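Putative sortase (Streptococcus pneumoniae, PDB 2W1K) probably joins pilin subunits by transpeptidation, as a class C sortase involved in building the pneumococcal pilus fibre. Local coordinates at residues 31-35 and 93-99; 87-91 and 120-124. All blocks are in the same frame, centred on the assembly; numbering follows the deposited sequence.

Contact 1: 31-35 and 93-99; sequences YNQRL and HVDGTPL
Residues 31-35, at the C-terminal part of helix 18-34, meet 93-99, which runs on from strand 91-93 into the loop before strand 106-111. Asn32 and Pro98 come within 5.2 Å at CA, Leu35 and Gly96 within 6.4 Å. Tyr31 takes the t rotamer (chi1 176°, chi2 -90°), which carries its hydroxyl into a type II beta turn from Val94 to Thr97. Tyr31 OH donates to Asp95 OD1 at 2.6 Å and accepts from Gly96 N at 3.1 Å. Thr97 N bonds Val94 O at 3.1 Å, and so does Thr97 OG1 at 2.8 Å. Gly96 has phi/psi of 101°/-5°, where a CB would crowd the carbonyl O of Asp95. The turn belongs to the connection between two strands of the sortase beta-barrel, so helix 18-34 is joined here to the barrel. Asn32, an m rotamer with chi2 near 0°, binds both backbone polar groups of Leu99: Leu99 N to Asn32 OD1 is 2.8 Å, and Asn32 ND2 to Leu99 O is 3.1 Å. Leu35 (m, t) points toward the loop and lays CD1 3.9 Å from Pro98 CD and CD2 3.7 Å from Gly96 CA. Tyr31 CD1 packs 3.7 Å from Leu99 CD1. His93 (t) brings CE1 to 3.7 Å from Tyr31 OH, while its ND1 is hydrogen-bonded to Tyr54, whose ring lies nearly parallel to that of Tyr31.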
ATOM      1  N   TYR A  31     -13.770  -7.999  -0.544  1.00 27.58           N
ATOM      2  CA  TYR A  31     -12.526  -8.703  -0.466  1.00 26.12           C
ATOM      3  C   TYR A  31     -12.066  -8.851   1.005  1.00 28.09           C
ATOM      4  O   TYR A  31     -11.553  -9.930   1.414  1.00 25.44           O
ATOM      5  CB  TYR A  31     -11.488  -7.893  -1.201  1.00 27.61           C
ATOM      6  CG  TYR A  31     -10.050  -8.491  -1.133  1.00 28.63           C
ATOM      7  CD1 TYR A  31      -9.180  -8.129  -0.097  1.00 25.99           C
ATOM      8  CD2 TYR A  31      -9.556  -9.315  -2.171  1.00 24.62           C
ATOM      9  CE1 TYR A  31      -7.889  -8.617  -0.062  1.00 26.69           C
ATOM     10  CE2 TYR A  31      -8.245  -9.835  -2.132  1.00 25.95           C
ATOM     11  CZ  TYR A  31      -7.411  -9.475  -1.084  1.00 23.34           C
ATOM     12  OH  TYR A  31      -6.070  -9.925  -0.972  1.00 27.54           O
ATOM     13  N   ASN A  32     -12.180  -7.761   1.809  1.00 28.00           N
ATOM     14  CA  ASN A  32     -11.716  -7.901   3.193  1.00 28.35           C
ATOM     15  C   ASN A  32     -12.529  -8.993   3.939  1.00 28.19           C
ATOM     16  O   ASN A  32     -11.979  -9.674   4.774  1.00 27.54           O
ATOM     17  CB  ASN A  32     -11.697  -6.529   3.946  1.00 27.78           C
ATOM     18  CG  ASN A  32     -10.531  -5.641   3.498  1.00 27.17           C
ATOM     19  OD1 ASN A  32      -9.780  -6.045   2.617  1.00 25.29           O
ATOM     20  ND2 ASN A  32     -10.340  -4.438   4.125  1.00 20.99           N
ATOM     21  N   GLN A  33     -13.827  -9.148   3.605  1.00 28.43           N
ATOM     22  CA  GLN A  33     -14.749 -10.031   4.292  1.00 29.97           C
ATOM     23  C   GLN A  33     -14.351 -11.442   3.986  1.00 31.44           C
ATOM     24  O   GLN A  33     -14.395 -12.251   4.892  1.00 30.19           O
ATOM     25  CB  GLN A  33     -16.227  -9.847   3.882  1.00 30.72           C
ATOM     26  CG  GLN A  33     -16.855  -8.422   4.241  1.00 38.40           C
ATOM     27  CD  GLN A  33     -17.392  -8.223   5.713  1.00 44.14           C
ATOM     28  OE1 GLN A  33     -16.738  -7.495   6.556  1.00 42.40           O
ATOM     29  NE2 GLN A  33     -18.581  -8.874   6.036  1.00 43.97           N
ATOM     30  N   ARG A  34     -13.893 -11.746   2.751  1.00 31.07           N
ATOM     31  CA  ARG A  34     -13.492 -13.139   2.436  1.00 32.83           C
ATOM     32  C   ARG A  34     -12.223 -13.630   3.079  1.00 35.09           C
ATOM     33  O   ARG A  34     -11.989 -14.866   3.109  1.00 35.72           O
ATOM     34  CB  ARG A  34     -13.309 -13.385   0.938  1.00 32.21           C
ATOM     35  CG  ARG A  34     -14.426 -12.949   0.094  1.00 32.53           C
ATOM     36  CD  ARG A  34     -14.324 -13.334  -1.356  1.00 28.09           C
ATOM     37  NE  ARG A  34     -13.212 -12.740  -2.127  1.00 30.39           N
ATOM     38  CZ  ARG A  34     -13.306 -11.592  -2.784  1.00 27.63           C
ATOM     39  NH1 ARG A  34     -14.449 -10.891  -2.705  1.00 26.49           N
ATOM     40  NH2 ARG A  34     -12.303 -11.163  -3.516  1.00 30.72           N
ATOM     41  N   LEU A  35     -11.351 -12.725   3.548  1.00 35.88           N
ATOM     42  CA  LEU A  35     -10.113 -13.161   4.224  1.00 37.39           C
ATOM     43  C   LEU A  35     -10.244 -14.018   5.495  1.00 41.01           C
ATOM     44  O   LEU A  35      -9.324 -14.818   5.799  1.00 39.90           O
ATOM     45  CB  LEU A  35      -9.326 -11.941   4.672  1.00 37.00           C
ATOM     46  CG  LEU A  35      -8.823 -11.016   3.585  1.00 33.97           C
ATOM     47  CD1 LEU A  35      -8.154  -9.818   4.300  1.00 30.81           C
ATOM     48  CD2 LEU A  35      -7.865 -11.792   2.674  1.00 33.03           C
ATOM     49  N   HIS A  93      -0.094  -4.287  -3.334  1.00 27.78           N
ATOM     50  CA  HIS A  93      -0.727  -4.788  -2.142  1.00 26.30           C
ATOM     51  C   HIS A  93      -0.485  -6.299  -2.063  1.00 27.03           C
ATOM     52  O   HIS A  93      -0.473  -6.997  -3.100  1.00 26.73           O
ATOM     53  CB  HIS A  93      -2.222  -4.457  -2.179  1.00 24.39           C
ATOM     54  CG  HIS A  93      -2.999  -5.188  -1.149  1.00 27.51           C
ATOM     55  ND1 HIS A  93      -3.551  -6.435  -1.392  1.00 24.52           N
ATOM     56  CD2 HIS A  93      -3.290  -4.882   0.154  1.00 23.45           C
ATOM     57  CE1 HIS A  93      -4.124  -6.870  -0.291  1.00 24.32           C
ATOM     58  NE2 HIS A  93      -3.979  -5.962   0.662  1.00 23.06           N
ATOM     59  N   VAL A  94      -0.222  -6.792  -0.850  1.00 25.46           N
ATOM     60  CA  VAL A  94       0.020  -8.231  -0.549  1.00 26.55           C
ATOM     61  C   VAL A  94      -1.276  -9.007  -0.306  1.00 27.69           C
ATOM     62  O   VAL A  94      -1.984  -8.807   0.676  1.00 28.38           O
ATOM     63  CB  VAL A  94       1.021  -8.356   0.626  1.00 27.27           C
ATOM     64  CG1 VAL A  94       1.282  -9.860   1.005  1.00 26.25           C
ATOM     65  CG2 VAL A  94       2.421  -7.706   0.120  1.00 23.54           C
ATOM     66  N   ASP A  95      -1.623  -9.856  -1.266  1.00 28.88           N
ATOM     67  CA  ASP A  95      -2.806 -10.690  -1.162  1.00 28.36           C
ATOM     68  C   ASP A  95      -2.819 -11.445   0.165  1.00 28.78           C
ATOM     69  O   ASP A  95      -1.788 -12.043   0.579  1.00 30.97           O
ATOM     70  CB  ASP A  95      -2.838 -11.660  -2.320  1.00 27.52           C
ATOM     71  CG  ASP A  95      -4.150 -12.520  -2.346  1.00 31.71           C
ATOM     72  OD1 ASP A  95      -5.276 -11.986  -2.389  1.00 32.33           O
ATOM     73  OD2 ASP A  95      -4.073 -13.755  -2.277  1.00 32.77           O
ATOM     74  N   GLY A  96      -3.991 -11.462   0.811  1.00 28.26           N
ATOM     75  CA  GLY A  96      -4.220 -12.238   1.976  1.00 26.68           C
ATOM     76  C   GLY A  96      -4.108 -11.233   3.159  1.00 27.81           C
ATOM     77  O   GLY A  96      -4.296 -11.588   4.327  1.00 27.31           O
ATOM     78  N   THR A  97      -3.746  -9.996   2.870  1.00 28.12           N
ATOM     79  CA  THR A  97      -3.895  -8.902   3.900  1.00 28.23           C
ATOM     80  C   THR A  97      -5.030  -7.970   3.414  1.00 28.85           C
ATOM     81  O   THR A  97      -5.268  -7.823   2.202  1.00 31.05           O
ATOM     82  CB  THR A  97      -2.615  -8.105   4.157  1.00 27.29           C
ATOM     83  OG1 THR A  97      -2.332  -7.263   3.020  1.00 27.64           O
ATOM     84  CG2 THR A  97      -1.434  -9.138   4.436  1.00 27.31           C
ATOM     85  N   PRO A  98      -5.743  -7.354   4.368  1.00 28.49           N
ATOM     86  CA  PRO A  98      -6.820  -6.484   3.966  1.00 27.52           C
ATOM     87  C   PRO A  98      -6.368  -5.334   3.066  1.00 28.28           C
ATOM     88  O   PRO A  98      -5.232  -4.803   3.146  1.00 29.56           O
ATOM     89  CB  PRO A  98      -7.444  -6.027   5.328  1.00 27.20           C
ATOM     90  CG  PRO A  98      -6.191  -6.069   6.313  1.00 29.22           C
ATOM     91  CD  PRO A  98      -5.559  -7.424   5.842  1.00 28.23           C
ATOM     92  N   LEU A  99      -7.267  -4.916   2.230  1.00 26.53           N
ATOM     93  CA  LEU A  99      -7.100  -3.600   1.555  1.00 27.75           C
ATOM     94  C   LEU A  99      -7.244  -2.462   2.615  1.00 27.10           C
ATOM     95  O   LEU A  99      -7.889  -2.634   3.687  1.00 26.03           O
ATOM     96  CB  LEU A  99      -8.162  -3.441   0.420  1.00 25.51           C
ATOM     97  CG  LEU A  99      -7.967  -4.578  -0.615  1.00 24.55           C
ATOM     98  CD1 LEU A  99      -9.248  -4.712  -1.571  1.00 27.23           C
ATOM     99  CD2 LEU A  99      -6.740  -4.292  -1.570  1.00 17.62           C
TER

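Contact 2: 87-91 and 120-124; sequences LGMGL and VFFRH
Residues 87-89 lie on helix 84-89, and Gly90 is the first to leave helical phi/psi, at 163°/-152°. That extended, positive-phi conformation sends the chain straight into strand 91-93 at Leu91. The partner, 120-124, is built on a type II' beta turn from Val120 to Arg123, closed by Arg123 N to Val120 O at 2.9 Å. Phe121 is the second residue of the turn, at 48°/-125°, and Phe122 the third, at -89°/20°. The nearest CA atoms are Gly90 and Phe121, 7.2 Å apart. Phe121 (chi1 -69°, m) points toward the helix end and fits its ring against the backbone there. Its CE2 lies 3.4 Å from Leu87 O, and its CZ lies 3.4 Å from Gly90 N and 3.8 Å from Met89 C. Gly90 O sits over one face of the ring. Phe122, also m, receives Leu91 (m, t) on one ring face: Leu91 CD2 is 3.9 Å from the Phe122 centroid, 15° off the normal, a CH-pi contact. Leu91 CD2 also reaches Phe121 CD1 at 4.3 Å. Phe121 and Leu87 both touch His113, which is probably the active-site histidine of this sortase, and Phe122 touches Thr174 on strand 168-176. No hydrogen bond spans the two segments; the Phe121 ring lies against main-chain atoms, while Leu91 and the two phenylalanines make the apolar part.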
ATOM      1  N   LEU A  87       5.472  -5.566  -9.199  1.00 31.00           N
ATOM      2  CA  LEU A  87       6.572  -4.960  -8.461  1.00 28.85           C
ATOM      3  C   LEU A  87       7.612  -4.313  -9.358  1.00 30.50           C
ATOM      4  O   LEU A  87       8.411  -3.499  -8.872  1.00 29.26           O
ATOM      5  CB  LEU A  87       7.258  -5.971  -7.561  1.00 29.96           C
ATOM      6  CG  LEU A  87       6.437  -6.365  -6.296  1.00 28.35           C
ATOM      7  CD1 LEU A  87       7.183  -7.500  -5.543  1.00 28.75           C
ATOM      8  CD2 LEU A  87       6.160  -5.135  -5.406  1.00 29.47           C
ATOM      9  N   GLY A  88       7.591  -4.668 -10.655  1.00 28.74           N
ATOM     10  CA  GLY A  88       8.461  -4.009 -11.623  1.00 30.21           C
ATOM     11  C   GLY A  88       7.850  -2.677 -12.019  1.00 32.94           C
ATOM     12  O   GLY A  88       8.540  -1.804 -12.571  1.00 31.36           O
ATOM     13  N   MET A  89       6.544  -2.498 -11.766  1.00 33.09           N
ATOM     14  CA  MET A  89       5.887  -1.240 -12.191  1.00 33.45           C
ATOM     15  C   MET A  89       5.488  -0.233 -11.113  1.00 32.11           C
ATOM     16  O   MET A  89       5.057   0.901 -11.453  1.00 33.49           O
ATOM     17  CB  MET A  89       4.696  -1.513 -13.174  1.00 34.26           C
ATOM     18  CG  MET A  89       3.729  -2.503 -12.703  1.00 36.43           C
ATOM     19  SD  MET A  89       2.848  -3.286 -14.149  1.00 41.11           S
ATOM     20  CE  MET A  89       2.416  -1.803 -15.027  1.00 38.31           C
ATOM     21  N   GLY A  90       5.670  -0.571  -9.841  1.00 30.74           N
ATOM     22  CA  GLY A  90       5.179   0.280  -8.768  1.00 29.45           C
ATOM     23  C   GLY A  90       5.153  -0.530  -7.489  1.00 31.13           C
ATOM     24  O   GLY A  90       6.013  -1.453  -7.290  1.00 29.43           O
ATOM     25  N   LEU A  91       4.230  -0.159  -6.566  1.00 29.83           N
ATOM     26  CA  LEU A  91       4.141  -0.847  -5.251  1.00 29.36           C
ATOM     27  C   LEU A  91       3.002  -1.821  -5.394  1.00 28.10           C
ATOM     28  O   LEU A  91       2.208  -1.680  -6.316  1.00 27.18           O
ATOM     29  CB  LEU A  91       3.831   0.156  -4.135  1.00 26.41           C
ATOM     30  CG  LEU A  91       4.808   1.322  -4.132  1.00 29.67           C
ATOM     31  CD1 LEU A  91       4.409   2.342  -3.098  1.00 24.64           C
ATOM     32  CD2 LEU A  91       6.342   0.762  -3.918  1.00 20.93           C
ATOM     33  N   VAL A 120      13.686   3.806  -7.578  1.00 36.99           N
ATOM     34  CA  VAL A 120      14.027   3.800  -6.144  1.00 34.82           C
ATOM     35  C   VAL A 120      13.093   2.996  -5.300  1.00 34.85           C
ATOM     36  O   VAL A 120      13.531   2.212  -4.481  1.00 33.21           O
ATOM     37  CB  VAL A 120      14.156   5.211  -5.628  1.00 36.35           C
ATOM     38  CG1 VAL A 120      14.523   5.205  -4.153  1.00 33.24           C
ATOM     39  CG2 VAL A 120      15.258   5.994  -6.488  1.00 30.61           C
ATOM     40  N   PHE A 121      11.777   3.161  -5.526  1.00 35.12           N
ATOM     41  CA  PHE A 121      10.744   2.411  -4.787  1.00 33.33           C
ATOM     42  C   PHE A 121      11.021   2.444  -3.284  1.00 33.29           C
ATOM     43  O   PHE A 121      11.173   3.577  -2.691  1.00 33.62           O
ATOM     44  CB  PHE A 121      10.573   0.976  -5.284  1.00 33.68           C
ATOM     45  CG  PHE A 121       9.971   0.871  -6.626  1.00 32.04           C
ATOM     46  CD1 PHE A 121       9.079   1.840  -7.082  1.00 35.67           C
ATOM     47  CD2 PHE A 121      10.306  -0.176  -7.479  1.00 34.44           C
ATOM     48  CE1 PHE A 121       8.435   1.794  -8.421  1.00 31.84           C
ATOM     49  CE2 PHE A 121       9.656  -0.316  -8.789  1.00 32.57           C
ATOM     50  CZ  PHE A 121       8.733   0.713  -9.281  1.00 34.49           C
ATOM     51  N   PHE A 122      11.104   1.271  -2.637  1.00 28.76           N
ATOM     52  CA  PHE A 122      11.342   1.333  -1.175  1.00 28.65           C
ATOM     53  C   PHE A 122      12.864   1.348  -0.725  1.00 29.25           C
ATOM     54  O   PHE A 122      13.227   0.921   0.404  1.00 29.76           O
ATOM     55  CB  PHE A 122      10.515   0.201  -0.522  1.00 26.28           C
ATOM     56  CG  PHE A 122       8.991   0.501  -0.430  1.00 23.30           C
ATOM     57  CD1 PHE A 122       8.501   1.805  -0.640  1.00 29.09           C
ATOM     58  CD2 PHE A 122       8.081  -0.508  -0.064  1.00 24.05           C
ATOM     59  CE1 PHE A 122       7.126   2.095  -0.485  1.00 29.49           C
ATOM     60  CE2 PHE A 122       6.745  -0.273   0.094  1.00 24.55           C
ATOM     61  CZ  PHE A 122       6.245   1.023  -0.075  1.00 28.56           C
ATOM     62  N   ARG A 123      13.786   1.723  -1.646  1.00 30.05           N
ATOM     63  CA  ARG A 123      15.251   1.662  -1.305  1.00 29.71           C
ATOM     64  C   ARG A 123      15.496   2.186   0.121  1.00 30.74           C
ATOM     65  O   ARG A 123      16.267   1.571   0.961  1.00 30.95           O
ATOM     66  CB  ARG A 123      16.062   2.499  -2.298  1.00 28.37           C
ATOM     67  CG  ARG A 123      17.580   2.166  -2.244  1.00 27.84           C
ATOM     68  CD  ARG A 123      18.233   2.601  -3.532  1.00 32.53           C
ATOM     69  NE  ARG A 123      17.670   1.858  -4.685  1.00 35.90           N
ATOM     70  CZ  ARG A 123      17.980   2.128  -5.954  1.00 35.38           C
ATOM     71  NH1 ARG A 123      18.847   3.118  -6.238  1.00 41.00           N
ATOM     72  NH2 ARG A 123      17.445   1.393  -6.939  1.00 44.09           N
ATOM     73  N   HIS A 124      14.813   3.293   0.427  1.00 29.20           N
ATOM     74  CA  HIS A 124      15.072   4.107   1.642  1.00 30.36           C
ATOM     75  C   HIS A 124      14.093   4.055   2.833  1.00 31.52           C
ATOM     76  O   HIS A 124      14.114   4.924   3.712  1.00 32.38           O
ATOM     77  CB  HIS A 124      15.191   5.581   1.248  1.00 28.36           C
ATOM     78  CG  HIS A 124      16.226   5.828   0.174  1.00 34.41           C
ATOM     79  ND1 HIS A 124      17.586   5.566   0.363  1.00 33.96           N
ATOM     80  CD2 HIS A 124      16.106   6.336  -1.083  1.00 27.79           C
ATOM     81  CE1 HIS A 124      18.239   5.892  -0.740  1.00 32.89           C
ATOM     82  NE2 HIS A 124      17.366   6.332  -1.635  1.00 35.33           N
TER

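Overall arrangement
The two contacts meet in sequence at strand 91-93. Leu91 and His93, both in this strand, belong to contact 2 and contact 1 respectively. Their centres are about 21 Å apart, on opposite sides of the chain's centre, and they do not otherwise touch. Their segments alternate along the chain. Contact 1 combines four hydrogen bonds with apolar packing. Contact 2 has no hydrogen bond across it and lies beside the probable catalytic histidine mentioned above. Leu87 there also touches Phe45, which probably belongs to the lid found in class C sortases. Contact 1 therefore lies on the side away from the probable active site.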